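Member of DUF4221 family (PDB 3S9J) is of unknown function but folds as a six-bladed beta-propeller and is probably a bacterial lipoprotein. Local coordinates at residues 89-93 and 105-109; 95-101 and 125-130; 276-280 and 309-313; 281-285 and 328-332. All coordinates share one frame; numbering follows the deposited sequence.

Interaction 1: residues 89-93 and 105-109; sequences DSQYI and SINSQ. With FMT (formic acid), chain I.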
loop_
_atom_site.group_PDB
_atom_site.type_symbol
_atom_site.label_atom_id
_atom_site.label_comp_id
_atom_site.label_asym_id
_atom_site.label_seq_id
_atom_site.Cartn_x
_atom_site.Cartn_y
_atom_site.Cartn_z
ATOM N N ASP A 89 11.145 -7.740 -11.193
ATOM C CA ASP A 89 11.654 -8.844 -10.384
ATOM C C ASP A 89 12.859 -8.385 -9.590
ATOM O O ASP A 89 13.095 -7.177 -9.478
ATOM C CB ASP A 89 11.927 -10.073 -11.259
ATOM C CG ASP A 89 12.979 -9.832 -12.341
ATOM O OD1 ASP A 89 13.845 -8.969 -12.208
ATOM O OD2 ASP A 89 12.929 -10.540 -13.363
ATOM N N SER A 90 13.620 -9.314 -9.022
ATOM C CA SER A 90 14.700 -8.946 -8.100
ATOM C C SER A 90 15.973 -8.515 -8.802
ATOM O O SER A 90 16.905 -8.063 -8.155
ATOM C CB SER A 90 15.024 -10.107 -7.169
ATOM O OG SER A 90 15.602 -11.198 -7.873
ATOM N N GLN A 91 16.012 -8.601 -10.127
ATOM C CA GLN A 91 17.224 -8.217 -10.861
ATOM C C GLN A 91 17.365 -6.721 -11.043
ATOM O O GLN A 91 18.474 -6.213 -11.311
ATOM C CB GLN A 91 17.240 -8.896 -12.237
ATOM C CG GLN A 91 17.250 -10.422 -12.168
ATOM C CD GLN A 91 18.361 -10.978 -11.283
ATOM O OE1 GLN A 91 19.518 -10.588 -11.398
ATOM N NE2 GLN A 91 18.001 -11.879 -10.382
ATOM N N TYR A 92 16.248 -6.010 -10.895
ATOM C CA TYR A 92 16.201 -4.563 -11.025
ATOM C C TYR A 92 15.113 -4.072 -10.118
ATOM O O TYR A 92 13.918 -4.317 -10.346
ATOM C CB TYR A 92 15.875 -4.193 -12.484
ATOM C CG TYR A 92 15.857 -2.677 -12.770
ATOM C CD1 TYR A 92 17.031 -1.974 -12.997
ATOM C CD2 TYR A 92 14.658 -1.986 -12.828
ATOM C CE1 TYR A 92 17.017 -0.597 -13.294
ATOM C CE2 TYR A 92 14.628 -0.609 -13.100
ATOM C CZ TYR A 92 15.804 0.064 -13.334
ATOM O OH TYR A 92 15.760 1.406 -13.637
ATOM N N ILE A 93 15.571 -3.447 -9.045
ATOM C CA ILE A 93 14.721 -3.019 -7.932
ATOM C C ILE A 93 14.824 -1.506 -7.817
ATOM O O ILE A 93 15.914 -0.950 -7.886
ATOM C CB ILE A 93 15.174 -3.694 -6.606
ATOM C CG1 ILE A 93 14.819 -5.189 -6.608
ATOM C CG2 ILE A 93 14.528 -2.979 -5.342
ATOM C CD1 ILE A 93 15.644 -6.037 -5.576
ATOM N N SER A 105 17.935 2.884 -8.397
ATOM C CA SER A 105 17.809 1.532 -8.906
ATOM C C SER A 105 18.998 0.728 -8.437
ATOM O O SER A 105 20.121 1.227 -8.356
ATOM C CB SER A 105 17.681 1.497 -10.421
ATOM O OG SER A 105 18.770 2.193 -10.997
ATOM N N ILE A 106 18.721 -0.511 -8.044
ATOM C CA ILE A 106 19.761 -1.432 -7.584
ATOM C C ILE A 106 19.616 -2.775 -8.256
ATOM O O ILE A 106 18.546 -3.116 -8.779
ATOM C CB ILE A 106 19.762 -1.606 -6.041
ATOM C CG1 ILE A 106 18.487 -2.275 -5.528
ATOM C CG2 ILE A 106 19.926 -0.274 -5.340
ATOM C CD1 ILE A 106 18.543 -2.619 -4.027
ATOM N N ASN A 107 20.711 -3.542 -8.277
ATOM C CA ASN A 107 20.621 -4.944 -8.728
ATOM C C ASN A 107 20.460 -5.929 -7.551
ATOM O O ASN A 107 20.316 -5.509 -6.395
ATOM C CB ASN A 107 21.805 -5.310 -9.629
ATOM C CG ASN A 107 23.137 -5.295 -8.912
ATOM O OD1 ASN A 107 23.195 -5.393 -7.695
ATOM N ND2 ASN A 107 24.235 -5.175 -9.681
ATOM N N SER A 108 20.477 -7.239 -7.848
ATOM C CA SER A 108 20.218 -8.271 -6.845
ATOM C C SER A 108 21.343 -8.386 -5.825
ATOM O O SER A 108 21.193 -9.065 -4.828
ATOM C CB SER A 108 19.992 -9.630 -7.525
ATOM O OG SER A 108 21.114 -10.014 -8.305
ATOM N N GLN A 109 22.471 -7.742 -6.106
ATOM C CA GLN A 109 23.604 -7.712 -5.191
ATOM C C GLN A 109 23.607 -6.423 -4.368
ATOM O O GLN A 109 24.556 -6.145 -3.610
ATOM C CB GLN A 109 24.910 -7.889 -5.987
ATOM C CG GLN A 109 25.033 -9.259 -6.687
ATOM C CD GLN A 109 24.220 -9.371 -7.986
ATOM O OE1 GLN A 109 24.304 -8.513 -8.876
ATOM N NE2 GLN A 109 23.437 -10.446 -8.099
HETATM C C FMT I . 23.482 -4.182 -13.088
HETATM O O1 FMT I . 22.415 -4.651 -13.509
HETATM O O2 FMT I . 24.258 -4.845 -12.400
HETATM O O HOH W 1 20.552 -8.086 -10.767
HETATM O O HOH W 2 21.845 -11.477 -10.442
HETATM O O HOH W 3 17.992 2.747 -13.547
#

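Interaction 2: residues 95-101 and 125-130; sequences VAQNNIS and FTPLSF. With FMT (formic acid), chain P.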
loop_
_atom_site.group_PDB
_atom_site.type_symbol
_atom_site.label_atom_id
_atom_site.label_comp_id
_atom_site.label_asym_id
_atom_site.label_seq_id
_atom_site.Cartn_x
_atom_site.Cartn_y
_atom_site.Cartn_z
ATOM N N VAL A 95 14.173 1.773 -5.332
ATOM C CA VAL A 95 14.036 2.084 -3.919
ATOM C C VAL A 95 13.809 3.575 -3.736
ATOM O O VAL A 95 14.350 4.410 -4.454
ATOM C CB VAL A 95 15.231 1.611 -3.027
ATOM C CG1 VAL A 95 15.521 0.082 -3.221
ATOM C CG2 VAL A 95 16.486 2.457 -3.280
ATOM N N ALA A 96 12.950 3.881 -2.777
ATOM C CA ALA A 96 12.564 5.260 -2.437
ATOM C C ALA A 96 13.363 5.705 -1.213
ATOM O O ALA A 96 13.442 4.988 -0.208
ATOM C CB ALA A 96 11.066 5.371 -2.136
ATOM N N GLN A 97 13.952 6.897 -1.306
ATOM C CA GLN A 97 14.708 7.482 -0.203
ATOM C C GLN A 97 14.153 8.879 0.050
ATOM O O GLN A 97 14.780 9.905 -0.271
ATOM C CB GLN A 97 16.203 7.478 -0.493
ATOM C CG GLN A 97 16.777 6.132 -0.926
ATOM C CD GLN A 97 18.246 6.120 -0.942
ATOM O OE1 GLN A 97 18.884 6.183 0.112
ATOM N NE2 GLN A 97 18.826 6.051 -2.136
ATOM N N ASN A 98 12.949 8.894 0.600
ATOM C CA ASN A 98 12.249 10.147 0.902
ATOM C C ASN A 98 13.103 11.233 1.546
ATOM O O ASN A 98 13.078 12.387 1.098
ATOM C CB ASN A 98 11.053 9.868 1.776
ATOM C CG ASN A 98 10.270 11.126 2.129
ATOM O OD1 ASN A 98 9.496 11.604 1.340
ATOM N ND2 ASN A 98 10.463 11.639 3.350
ATOM N N ASN A 99 13.853 10.901 2.606
ATOM C CA ASN A 99 14.460 11.921 3.431
ATOM C C ASN A 99 15.553 12.680 2.706
ATOM O O ASN A 99 15.917 13.761 3.125
ATOM C CB ASN A 99 15.009 11.327 4.727
ATOM C CG ASN A 99 13.919 10.884 5.677
ATOM O OD1 ASN A 99 12.727 11.113 5.456
ATOM N ND2 ASN A 99 14.340 10.222 6.778
ATOM N N ILE A 100 16.064 12.128 1.602
ATOM C CA ILE A 100 17.080 12.776 0.808
ATOM C C ILE A 100 16.618 13.073 -0.649
ATOM O O ILE A 100 17.449 13.347 -1.512
ATOM C CB ILE A 100 18.435 11.986 0.804
ATOM C CG1 ILE A 100 18.265 10.567 0.234
ATOM C CG2 ILE A 100 19.077 11.950 2.223
ATOM C CD1 ILE A 100 19.591 9.922 -0.146
ATOM N N SER A 101 15.310 13.025 -0.882
ATOM C CA SER A 101 14.722 13.336 -2.179
ATOM C C SER A 101 15.334 12.501 -3.315
ATOM O O SER A 101 15.671 13.037 -4.375
ATOM C CB SER A 101 14.875 14.839 -2.446
ATOM O OG SER A 101 13.999 15.562 -1.561
ATOM N N PHE A 125 10.820 20.049 -2.214
ATOM C CA PHE A 125 10.702 18.744 -1.607
ATOM C C PHE A 125 9.295 18.235 -1.829
ATOM O O PHE A 125 8.320 18.968 -1.647
ATOM C CB PHE A 125 10.978 18.811 -0.098
ATOM C CG PHE A 125 10.721 17.505 0.596
ATOM C CD1 PHE A 125 11.707 16.531 0.644
ATOM C CD2 PHE A 125 9.478 17.238 1.138
ATOM C CE1 PHE A 125 11.454 15.298 1.260
ATOM C CE2 PHE A 125 9.221 16.001 1.747
ATOM C CZ PHE A 125 10.227 15.042 1.792
ATOM N N THR A 126 9.180 16.951 -2.183
ATOM C CA THR A 126 7.878 16.286 -2.275
ATOM C C THR A 126 8.032 14.859 -1.720
ATOM O O THR A 126 9.024 14.190 -2.015
ATOM C CB THR A 126 7.303 16.288 -3.746
ATOM O OG1 THR A 126 6.061 15.599 -3.774
ATOM C CG2 THR A 126 8.251 15.645 -4.728
ATOM N N PRO A 127 7.079 14.406 -0.873
ATOM C CA PRO A 127 7.247 13.047 -0.323
ATOM C C PRO A 127 7.355 11.973 -1.406
ATOM O O PRO A 127 6.561 11.956 -2.332
ATOM C CB PRO A 127 6.001 12.857 0.556
ATOM C CG PRO A 127 5.695 14.273 1.033
ATOM C CD PRO A 127 6.028 15.167 -0.161
ATOM N N LEU A 128 8.345 11.097 -1.250
ATOM C CA LEU A 128 8.603 9.978 -2.175
ATOM C C LEU A 128 8.350 8.682 -1.448
ATOM O O LEU A 128 9.054 8.373 -0.476
ATOM C CB LEU A 128 10.065 9.952 -2.596
ATOM C CG LEU A 128 10.566 11.179 -3.296
ATOM C CD1 LEU A 128 12.047 10.968 -3.625
ATOM C CD2 LEU A 128 9.705 11.406 -4.529
ATOM N N SER A 129 7.360 7.928 -1.893
ATOM C CA SER A 129 7.091 6.661 -1.259
ATOM C C SER A 129 6.372 5.701 -2.174
ATOM O O SER A 129 5.654 6.107 -3.100
ATOM C CB SER A 129 6.235 6.867 0.018
ATOM O OG SER A 129 6.026 5.624 0.692
ATOM N N PHE A 130 6.622 4.435 -1.904
ATOM C CA PHE A 130 5.802 3.325 -2.365
ATOM C C PHE A 130 5.982 2.218 -1.321
ATOM O O PHE A 130 6.957 2.224 -0.542
ATOM C CB PHE A 130 6.099 2.868 -3.814
ATOM C CG PHE A 130 7.552 2.889 -4.214
ATOM C CD1 PHE A 130 8.410 1.869 -3.859
ATOM C CD2 PHE A 130 8.039 3.893 -5.056
ATOM C CE1 PHE A 130 9.752 1.912 -4.257
ATOM C CE2 PHE A 130 9.370 3.919 -5.453
ATOM C CZ PHE A 130 10.214 2.916 -5.065
HETATM C C FMT P . 17.811 9.038 7.056
HETATM O O1 FMT P . 17.492 10.227 6.859
HETATM O O2 FMT P . 18.976 8.670 7.300
HETATM O O HOH W 4 11.018 6.848 1.019
HETATM O O HOH W 5 11.451 13.133 -1.193
HETATM O O HOH W 6 11.680 15.333 -2.712
#

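Interaction 3: residues 276-280 and 309-313; sequences RNVYY and LNADF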
loop_
_atom_site.group_PDB
_atom_site.type_symbol
_atom_site.label_atom_id
_atom_site.label_comp_id
_atom_site.label_asym_id
_atom_site.label_seq_id
_atom_site.Cartn_x
_atom_site.Cartn_y
_atom_site.Cartn_z
ATOM N N ARG A 276 -6.864 -14.033 -10.782
ATOM C CA ARG A 276 -8.310 -14.257 -10.901
ATOM C C ARG A 276 -9.052 -13.088 -11.559
ATOM O O ARG A 276 -10.247 -13.201 -11.836
ATOM C CB ARG A 276 -8.883 -14.583 -9.516
ATOM C CG ARG A 276 -8.625 -16.027 -9.113
ATOM C CD ARG A 276 -8.471 -16.206 -7.648
ATOM N NE ARG A 276 -7.267 -15.534 -7.203
ATOM C CZ ARG A 276 -6.056 -16.086 -7.144
ATOM N NH1 ARG A 276 -5.869 -17.380 -7.436
ATOM N NH2 ARG A 276 -5.030 -15.337 -6.766
ATOM N N ASN A 277 -8.344 -11.996 -11.842
ATOM C CA ASN A 277 -8.922 -10.796 -12.457
ATOM C C ASN A 277 -10.085 -10.186 -11.635
ATOM O O ASN A 277 -11.175 -9.911 -12.152
ATOM C CB ASN A 277 -9.362 -11.107 -13.905
ATOM C CG ASN A 277 -9.478 -9.862 -14.772
ATOM O OD1 ASN A 277 -8.879 -8.826 -14.496
ATOM N ND2 ASN A 277 -10.242 -9.977 -15.866
ATOM N N VAL A 278 -9.817 -9.991 -10.348
ATOM C CA VAL A 278 -10.749 -9.381 -9.397
ATOM C C VAL A 278 -10.004 -8.334 -8.582
ATOM O O VAL A 278 -8.790 -8.232 -8.673
ATOM C CB VAL A 278 -11.386 -10.451 -8.453
ATOM C CG1 VAL A 278 -12.231 -11.448 -9.244
ATOM C CG2 VAL A 278 -10.318 -11.184 -7.661
ATOM N N TYR A 279 -10.743 -7.541 -7.817
ATOM C CA TYR A 279 -10.162 -6.563 -6.903
ATOM C C TYR A 279 -10.631 -6.842 -5.491
ATOM O O TYR A 279 -11.745 -7.326 -5.282
ATOM C CB TYR A 279 -10.569 -5.139 -7.281
ATOM C CG TYR A 279 -10.166 -4.736 -8.674
ATOM C CD1 TYR A 279 -10.955 -5.088 -9.778
ATOM C CD2 TYR A 279 -8.992 -4.009 -8.896
ATOM C CE1 TYR A 279 -10.565 -4.729 -11.083
ATOM C CE2 TYR A 279 -8.608 -3.639 -10.182
ATOM C CZ TYR A 279 -9.388 -4.003 -11.264
ATOM O OH TYR A 279 -9.010 -3.642 -12.531
ATOM N N TYR A 280 -9.778 -6.519 -4.529
ATOM C CA TYR A 280 -10.101 -6.600 -3.107
ATOM C C TYR A 280 -9.997 -5.198 -2.507
ATOM O O TYR A 280 -8.950 -4.548 -2.621
ATOM C CB TYR A 280 -9.145 -7.533 -2.365
ATOM C CG TYR A 280 -9.040 -8.903 -2.966
ATOM C CD1 TYR A 280 -10.115 -9.771 -2.946
ATOM C CD2 TYR A 280 -7.843 -9.349 -3.541
ATOM C CE1 TYR A 280 -10.039 -11.033 -3.525
ATOM C CE2 TYR A 280 -7.753 -10.627 -4.116
ATOM C CZ TYR A 280 -8.850 -11.465 -4.088
ATOM O OH TYR A 280 -8.786 -12.720 -4.672
ATOM N N LEU A 309 -14.575 -7.293 -5.790
ATOM C CA LEU A 309 -15.198 -6.721 -6.973
ATOM C C LEU A 309 -14.686 -7.477 -8.195
ATOM O O LEU A 309 -13.514 -7.879 -8.238
ATOM C CB LEU A 309 -14.857 -5.239 -7.121
ATOM C CG LEU A 309 -15.252 -4.321 -5.958
ATOM C CD1 LEU A 309 -14.083 -4.102 -4.953
ATOM C CD2 LEU A 309 -15.797 -2.977 -6.486
ATOM N N ASN A 310 -15.545 -7.667 -9.188
ATOM C CA ASN A 310 -15.097 -8.323 -10.410
ATOM C C ASN A 310 -14.407 -7.310 -11.324
ATOM O O ASN A 310 -14.237 -6.156 -10.936
ATOM C CB ASN A 310 -16.249 -9.083 -11.110
ATOM C CG ASN A 310 -17.349 -8.174 -11.613
ATOM O OD1 ASN A 310 -17.156 -6.969 -11.797
ATOM N ND2 ASN A 310 -18.514 -8.760 -11.867
ATOM N N ALA A 311 -14.039 -7.723 -12.538
ATOM C CA ALA A 311 -13.228 -6.880 -13.434
ATOM C C ALA A 311 -13.997 -5.661 -13.943
ATOM O O ALA A 311 -13.394 -4.688 -14.404
ATOM C CB ALA A 311 -12.657 -7.706 -14.594
ATOM N N ASP A 312 -15.325 -5.701 -13.830
ATOM C CA ASP A 312 -16.164 -4.582 -14.215
ATOM C C ASP A 312 -16.510 -3.688 -13.031
ATOM O O ASP A 312 -17.350 -2.806 -13.149
ATOM C CB ASP A 312 -17.448 -5.097 -14.862
ATOM C CG ASP A 312 -17.195 -5.872 -16.159
ATOM O OD1 ASP A 312 -16.391 -5.423 -17.006
ATOM O OD2 ASP A 312 -17.830 -6.928 -16.330
ATOM N N PHE A 313 -15.839 -3.911 -11.906
ATOM C CA PHE A 313 -16.037 -3.168 -10.669
ATOM C C PHE A 313 -17.427 -3.306 -10.080
ATOM O O PHE A 313 -17.934 -2.379 -9.451
ATOM C CB PHE A 313 -15.627 -1.711 -10.841
ATOM C CG PHE A 313 -14.188 -1.555 -11.227
ATOM C CD1 PHE A 313 -13.193 -1.634 -10.273
ATOM C CD2 PHE A 313 -13.831 -1.416 -12.551
ATOM C CE1 PHE A 313 -11.859 -1.511 -10.640
ATOM C CE2 PHE A 313 -12.517 -1.312 -12.923
ATOM C CZ PHE A 313 -11.535 -1.353 -11.976
HETATM O O HOH W 7 -13.732 -10.627 -12.766
HETATM O O HOH W 8 -10.678 -4.334 -14.485
#

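Interaction 4: residues 281-285 and 328-332; sequences RFAEM and YKMSF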
loop_
_atom_site.group_PDB
_atom_site.type_symbol
_atom_site.label_atom_id
_atom_site.label_comp_id
_atom_site.label_asym_id
_atom_site.label_seq_id
_atom_site.Cartn_x
_atom_site.Cartn_y
_atom_site.Cartn_z
ATOM N N ARG A 281 -11.056 -4.744 -1.849
ATOM C CA ARG A 281 -10.983 -3.512 -1.086
ATOM C C ARG A 281 -11.174 -3.822 0.396
ATOM O O ARG A 281 -12.169 -4.439 0.815
ATOM C CB ARG A 281 -12.025 -2.491 -1.557
ATOM C CG ARG A 281 -11.739 -1.109 -1.021
ATOM C CD ARG A 281 -12.770 -0.063 -1.415
ATOM N NE ARG A 281 -12.244 1.266 -1.151
ATOM C CZ ARG A 281 -12.951 2.380 -1.075
ATOM N NH1 ARG A 281 -14.283 2.363 -1.219
ATOM N NH2 ARG A 281 -12.318 3.519 -0.827
ATOM N N PHE A 282 -10.218 -3.390 1.199
ATOM C CA PHE A 282 -10.286 -3.608 2.641
ATOM C C PHE A 282 -11.056 -2.445 3.290
ATOM O O PHE A 282 -10.891 -1.289 2.891
ATOM C CB PHE A 282 -8.869 -3.676 3.232
ATOM C CG PHE A 282 -8.136 -4.980 2.963
ATOM C CD1 PHE A 282 -7.838 -5.379 1.663
ATOM C CD2 PHE A 282 -7.734 -5.792 4.002
ATOM C CE1 PHE A 282 -7.166 -6.570 1.427
ATOM C CE2 PHE A 282 -7.071 -6.985 3.778
ATOM C CZ PHE A 282 -6.767 -7.371 2.470
ATOM N N ALA A 283 -11.863 -2.757 4.305
ATOM C CA ALA A 283 -12.640 -1.750 5.040
ATOM C C ALA A 283 -12.406 -1.956 6.528
ATOM O O ALA A 283 -12.456 -3.090 6.990
ATOM C CB ALA A 283 -14.114 -1.912 4.714
ATOM N N GLU A 284 -12.134 -0.871 7.250
ATOM C CA GLU A 284 -11.952 -0.914 8.683
ATOM C C GLU A 284 -13.290 -0.611 9.353
ATOM O O GLU A 284 -13.925 0.383 9.039
ATOM C CB GLU A 284 -10.902 0.102 9.133
ATOM C CG GLU A 284 -9.577 -0.005 8.402
ATOM C CD GLU A 284 -8.445 0.829 9.003
ATOM O OE1 GLU A 284 -8.687 1.803 9.760
ATOM O OE2 GLU A 284 -7.272 0.483 8.717
HETATM N N MSE A 285 -13.683 -1.462 10.293
HETATM C CA MSE A 285 -14.922 -1.283 11.042
HETATM C C MSE A 285 -14.752 -0.234 12.121
HETATM O O MSE A 285 -13.629 0.039 12.561
HETATM C CB MSE A 285 -15.346 -2.590 11.676
HETATM C CG MSE A 285 -15.600 -3.730 10.673
HETATM SE SE MSE A 285 -17.021 -3.392 9.424
HETATM C CE MSE A 285 -16.011 -2.814 7.864
ATOM N N TYR A 328 -3.461 -7.058 8.683
ATOM C CA TYR A 328 -3.854 -6.900 7.282
ATOM C C TYR A 328 -3.014 -5.880 6.530
ATOM O O TYR A 328 -3.088 -5.847 5.299
ATOM C CB TYR A 328 -5.357 -6.604 7.138
ATOM C CG TYR A 328 -5.843 -5.363 7.844
ATOM C CD1 TYR A 328 -5.631 -4.101 7.277
ATOM C CD2 TYR A 328 -6.501 -5.433 9.049
ATOM C CE1 TYR A 328 -6.054 -2.937 7.914
ATOM C CE2 TYR A 328 -6.970 -4.266 9.687
ATOM C CZ TYR A 328 -6.744 -3.033 9.128
ATOM O OH TYR A 328 -7.147 -1.876 9.734
ATOM N N LYS A 329 -2.221 -5.088 7.231
ATOM C CA LYS A 329 -1.255 -4.219 6.593
ATOM C C LYS A 329 -0.029 -4.968 6.032
ATOM O O LYS A 329 0.866 -4.340 5.450
ATOM C CB LYS A 329 -0.851 -3.068 7.514
ATOM C CG LYS A 329 -2.061 -2.183 7.822
ATOM C CD LYS A 329 -1.692 -0.900 8.515
ATOM C CE LYS A 329 -2.921 -0.082 8.828
ATOM N NZ LYS A 329 -2.617 1.219 9.537
HETATM N N MSE A 330 -0.037 -6.298 6.179
HETATM C CA MSE A 330 0.838 -7.199 5.425
HETATM C C MSE A 330 -0.015 -8.218 4.672
HETATM O O MSE A 330 -0.306 -9.323 5.173
HETATM C CB MSE A 330 1.837 -7.893 6.335
HETATM C CG MSE A 330 3.030 -7.021 6.714
HETATM SE SE MSE A 330 4.509 -8.040 7.449
HETATM C CE MSE A 330 3.667 -8.634 9.113
ATOM N N SER A 331 -0.494 -7.800 3.507
ATOM C CA SER A 331 -1.334 -8.629 2.651
ATOM C C SER A 331 -0.729 -8.627 1.242
ATOM O O SER A 331 -0.088 -7.650 0.851
ATOM C CB SER A 331 -2.782 -8.104 2.611
ATOM O OG SER A 331 -3.403 -8.272 3.871
ATOM N N PHE A 332 -0.922 -9.720 0.515
ATOM C CA PHE A 332 -0.514 -9.796 -0.887
ATOM C C PHE A 332 -1.332 -10.815 -1.640
ATOM O O PHE A 332 -1.915 -11.741 -1.058
ATOM C CB PHE A 332 0.970 -10.129 -1.022
ATOM C CG PHE A 332 1.341 -11.563 -0.681
ATOM C CD1 PHE A 332 1.706 -11.908 0.626
ATOM C CD2 PHE A 332 1.391 -12.554 -1.657
ATOM C CE1 PHE A 332 2.065 -13.199 0.958
ATOM C CE2 PHE A 332 1.752 -13.879 -1.326
ATOM C CZ PHE A 332 2.100 -14.197 -0.016
HETATM O O HOH W 9 -5.212 2.152 8.913
#

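Interaction 1: residues 89-93 and 105-109
Two middle strands of one propeller blade start to pair here: I93, at the head of strand 93-97, meets I106, at the end of strand 102-106, as an antiparallel hydrogen-bonded pair. I93 N donates a hydrogen bond to I106 O at 3.0 Å, and I106 N returns one to I93 O at 2.8 Å. On the sheet face they share, CB of I93 rests 3.8 Å from CG1 of I106. Y92 has its CG anti to the backbone N (chi1 -177°), which brings the ring to S105, with CE1 3.6 Å from S105 CB. Water 3, at the ring edge, joins Y92 OH to S105 OG. Beyond the I93-I106 pair the backbones stay near each other, but direct hydrogen bonding stops and water takes over: water 1 donates to Q91 O and to Q91 OE1 and accepts from S108 N at 3.0 Å, while Q91 NE2 turns to E36 of the neighbouring blade. An Asx turn shapes each segment: Q91 N bonds D89 OD1 and Q109 N bonds N107 OD1. A type I turn over D89 to Y92 leads into the strand, as befits the rim of a four-stranded antiparallel propeller blade.

Interaction 2: residues 95-101 and 125-130
A96 is the first residue of 95-101 to bring a side chain against 125-130: its CB sits over one face of the F130 ring, a CH-pi contact 4.1 Å from the centroid and displaced toward the rim. Beyond Q97, whose amide is turned to A80, the strand gives way to a short 3-10 turn, and N98 does most of the polar work. With CG anti to its own N (chi1 -180°) the amide reaches across to 125-130, where OD1 accepts from L128 N at 2.9 Å, in the carbonyl plane and on a lone pair. N98 ND2 donates to N99 OD1 at 3.1 Å, close to the amide plane, so both ends of the group are held and its rotation is fixed. The same amide stands almost perpendicular to the F125 ring, ND2 lying at the ring edge, and N98 O approaches that edge too, 3.3 Å from CE1. N98 N is bridged by water 4 to L128 O. At S101 the chain has curled back: L128 CD1 packs 3.6 Å from S101 C, and water 6 links S101 OG to T126 N, which donates to it. With one direct hydrogen bond across the contact and water carrying much of the remaining polar linkage, the 125-130 loop is matched to the strand end by a fixed asparagine amide, bridging waters and apolar packing rather than by strand pairing.

Interaction 3: residues 276-280 and 309-313
Y279 and F313 both set CG anti to their carbonyl carbons (chi1 -59° and -60°), which swings the two rings into an offset stack with centroids 4.5 Å apart and planes 28° from parallel. F313 presents the CE1-CZ side of its ring over one face of the tyrosine, with CZ 3.5 Å from Y279 CZ. N310 O lies in the tyrosine plane at the ring edge, 3.6 Å from CD1. At the far end of the ring Y279 OH bonds N206 of the preceding blade and shares water 8 with A311 O. Y279 and L309 pair through their backbones: Y279 N donates to L309 O at 2.8 Å and L309 N to Y279 O at 2.9 Å. Beyond this pair the backbones remain close, but water 7 stands between them, donating to N277 O and accepting from A311 N. The methyl of A311 rests 3.6 Å from N277 ND2, while N277 OD1 turns to Y272. Within 309-313 a type I turn, closed by F313 N to N310 O, starts the chain back toward strand 315-321. N277 and V278 together face D273 as a G1 beta bulge. Stacked rings, bulge and turn together close one end of the two middle strands of an antiparallel propeller blade.

Interaction 4: residues 281-285 and 328-332
The end of strand 278-284 and the corner within strand 327-334 do not pair; their closest CA atoms, those of F282 and Y328, are 8.6 Å apart, so side chains alone span the gap. Segment 328-332 turns its corner at K329 and M330, and S331 OG hydrogen-bonds back to Y328 O at 2.8 Å, tying the bend together. F282 has its side chain directed toward 328-332. The CE2 side of its ring approaches Y328 CB at 3.8 Å, and CZ comes equally close to S331 OG, the phenylalanine and tyrosine side chains running antiparallel to one another. Y328 takes the position between its N and carbonyl carbon (chi1 59°), which carries the phenol over to E284. There Y328 OH donates to E284 OE2 at 2.6 Å; the oxygen lies in the ring plane at its edge, but the hydroxyl reaches it from well above the carboxylate plane, the two planes being 69° apart. Water 9 donates a second bond to OE2 at 2.7 Å and accepts from K329 NZ, which also bonds T298. The carboxylate is thus gripped on both oxygens, since OE1 makes salt bridges to K302 and R266; these two positive groups would be expected to favour its charged form. Around the contact, strand 266-273 supplies H269, which meets the F282 ring edge-to-face and bonds Y328 O. Strand 304-309, on the other flank of 278-284, adds F304 against F282 and Y328, and I340 of strand 337-341 packs on F282, Y328 and S331 from the next blade.

In the fold
Interactions 1 and 2 both involve one blade; interaction 2 sets the 125-130 loop, leading to the next blade, against it. Their centres are 18 Å apart and they touch where I106 CD1 meets V95 CG1 at 4.1 Å. Interactions 3 and 4 share strand 278-284; their centres are 16 Å apart, and L309 CD1 packs on R281 CB at 4.3 Å. The two pairs do not touch: interactions 2 and 3 lie on opposite sides of the chain's centre, their centres about 31 Å apart, while interactions 2 and 4 come within about 11 Å at nearest atoms. Interaction 4, about 9 Å from the chain's centre, is the innermost, and a glycerol, probably from the crystallisation liquor, binds at Y328 and K329.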